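Long-range contact in iron-sulfur cluster assembly protein SufA (Escherichia coli, PDB 2D2A), which assembles iron-sulfur clusters as a homodimer under oxidative stress and iron limitation and transfers them to target proteins such as ferredoxin and aconitase: residues 59-64 / 80-85. Numbering follows the deposited sequence.
Sequences PGMVGV and LDSVSE
Val83 N donates to Gly63 O over 2.9 Å, and Val83 O accepts from Val62 N at 3.0 Å, so one residue of 80-85 is held by two consecutive residues of 59-64. The two bonds differ in shape: Val62 N lies in the plane of the Val83 carbonyl, with a C=O...N angle of 157°, whereas Val83 N sits 36° above the plane of the Gly63 carbonyl. Gly63 and Val83 form an antiparallel hydrogen-bonded pair, and the next pair, Val64 with Ser82, is non-hydrogen-bonded; there Val64 CA approaches Asp81 O at 3.0 Å in a CA-H...O contact.

On the side of Val64, CG2 meets Leu80 CD2 at 3.4 Å, the two side chains crossing at a slant; Ile51 of helix 45-57 and Leu100 of strand 98-103 also pack on Val64, while Phe126 and Phe128 lie on Leu80. Val83 CG1 rests against the carbonyl of Gly63, where no side chain intervenes, and touches Val62 CG2 at 4.1 Å; Phe101 packs on both valines. With CG anti to the backbone N (chi1 -165°) and the chain extended beyond it, Met61 reaches along the segment and brings SD to 3.3 Å from Ser82 OG. Gly60 and Ser84, both exposed, come together where the two segments part.

Leu122 of the second subunit packs on Val64 and Ser82, and Leu80 makes backbone hydrogen bonds to that subunit, so strand 75-83, the outermost of its sheet in this chain, lies at the dimer interface. Val62 and Gly63 together opposite Val83 form a classic beta bulge, set where strand 63-71 begins and strand 75-83 ends, at the open end of their beta hairpin.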
loop_
_atom_site.group_PDB
_atom_site.type_symbol
_atom_site.label_atom_id
_atom_site.label_comp_id
_atom_site.label_asym_id
_atom_site.label_seq_id
_atom_site.Cartn_x
_atom_site.Cartn_y
_atom_site.Cartn_z
ATOM N N PRO A 59 -22.142 -6.941 2.259
ATOM C CA PRO A 59 -23.166 -7.334 3.327
ATOM C C PRO A 59 -22.577 -8.034 4.531
ATOM O O PRO A 59 -21.452 -8.756 4.326
ATOM C CB PRO A 59 -23.954 -8.497 2.738
ATOM C CG PRO A 59 -22.728 -9.375 1.787
ATOM C CD PRO A 59 -22.338 -7.968 1.077
ATOM N N GLY A 60 -23.262 -7.925 5.649
ATOM C CA GLY A 60 -22.544 -8.372 6.856
ATOM C C GLY A 60 -21.305 -7.558 7.312
ATOM O O GLY A 60 -21.031 -7.571 8.486
ATOM N N MET A 61 -20.653 -6.728 6.515
ATOM C CA MET A 61 -19.595 -5.837 6.926
ATOM C C MET A 61 -20.151 -4.648 7.746
ATOM O O MET A 61 -21.047 -3.978 7.277
ATOM C CB MET A 61 -18.846 -5.369 5.695
ATOM C CG MET A 61 -17.518 -4.743 6.102
ATOM S SD MET A 61 -16.777 -4.037 4.707
ATOM C CE MET A 61 -15.782 -2.761 5.494
ATOM N N VAL A 62 -19.723 -4.519 8.995
ATOM C CA VAL A 62 -20.203 -3.378 9.837
ATOM C C VAL A 62 -19.282 -2.205 9.834
ATOM O O VAL A 62 -19.690 -1.091 10.087
ATOM C CB VAL A 62 -20.669 -3.679 11.304
ATOM C CG1 VAL A 62 -21.883 -4.722 11.214
ATOM C CG2 VAL A 62 -19.537 -4.293 12.080
ATOM N N GLY A 63 -18.049 -2.437 9.523
ATOM C CA GLY A 63 -17.027 -1.406 9.722
ATOM C C GLY A 63 -15.626 -1.966 9.495
ATOM O O GLY A 63 -15.475 -2.975 8.921
ATOM N N VAL A 64 -14.631 -1.170 9.771
ATOM C CA VAL A 64 -13.209 -1.646 9.779
ATOM C C VAL A 64 -12.646 -1.622 11.249
ATOM O O VAL A 64 -13.241 -1.136 12.261
ATOM C CB VAL A 64 -12.449 -0.759 8.938
ATOM C CG1 VAL A 64 -13.123 -0.647 7.648
ATOM C CG2 VAL A 64 -12.277 0.584 9.555
ATOM N N LEU A 80 -5.502 -2.658 9.234
ATOM C CA LEU A 80 -6.950 -2.336 9.058
ATOM C C LEU A 80 -7.707 -3.450 8.400
ATOM O O LEU A 80 -7.406 -3.848 7.255
ATOM C CB LEU A 80 -7.202 -1.110 8.151
ATOM C CG LEU A 80 -8.165 -0.036 8.721
ATOM C CD1 LEU A 80 -8.895 0.539 7.647
ATOM C CD2 LEU A 80 -9.030 -0.191 9.964
ATOM N N ASP A 81 -8.767 -3.868 9.030
ATOM C CA ASP A 81 -9.477 -5.025 8.524
ATOM C C ASP A 81 -10.876 -4.743 8.583
ATOM O O ASP A 81 -11.396 -3.966 9.384
ATOM C CB ASP A 81 -9.133 -6.434 9.132
ATOM C CG ASP A 81 -8.629 -7.455 7.977
ATOM O OD1 ASP A 81 -9.301 -7.525 6.677
ATOM O OD2 ASP A 81 -7.566 -8.143 8.316
ATOM N N SER A 82 -11.542 -5.369 7.614
ATOM C CA SER A 82 -13.038 -5.436 7.497
ATOM C C SER A 82 -13.513 -6.133 8.721
ATOM O O SER A 82 -12.768 -7.154 9.172
ATOM C CB SER A 82 -13.207 -6.295 6.367
ATOM O OG SER A 82 -14.400 -6.022 5.952
ATOM N N VAL A 83 -14.605 -5.690 9.363
ATOM C CA VAL A 83 -15.109 -6.450 10.528
ATOM C C VAL A 83 -16.522 -6.698 10.394
ATOM O O VAL A 83 -17.224 -5.865 9.819
ATOM C CB VAL A 83 -14.761 -5.698 11.975
ATOM C CG1 VAL A 83 -15.463 -4.409 12.126
ATOM C CG2 VAL A 83 -15.182 -6.348 13.130
ATOM N N SER A 84 -17.033 -7.818 10.923
ATOM C CA SER A 84 -18.598 -8.014 11.002
ATOM C C SER A 84 -19.123 -8.111 12.414
ATOM O O SER A 84 -20.049 -7.536 12.687
ATOM C CB SER A 84 -19.053 -9.296 10.349
ATOM O OG SER A 84 -18.383 -9.402 9.200
ATOM N N GLU A 85 -18.401 -8.781 13.290
ATOM C CA GLU A 85 -18.732 -9.191 14.666
ATOM C C GLU A 85 -17.554 -8.548 15.491
ATOM O O GLU A 85 -16.438 -9.098 15.590
ATOM C CB GLU A 85 -18.753 -10.815 14.752
ATOM C CG GLU A 85 -18.512 -11.607 16.130
ATOM C CD GLU A 85 -17.088 -12.374 16.378
ATOM O OE1 GLU A 85 -17.229 -13.192 17.329
ATOM O OE2 GLU A 85 -15.850 -12.125 15.814
#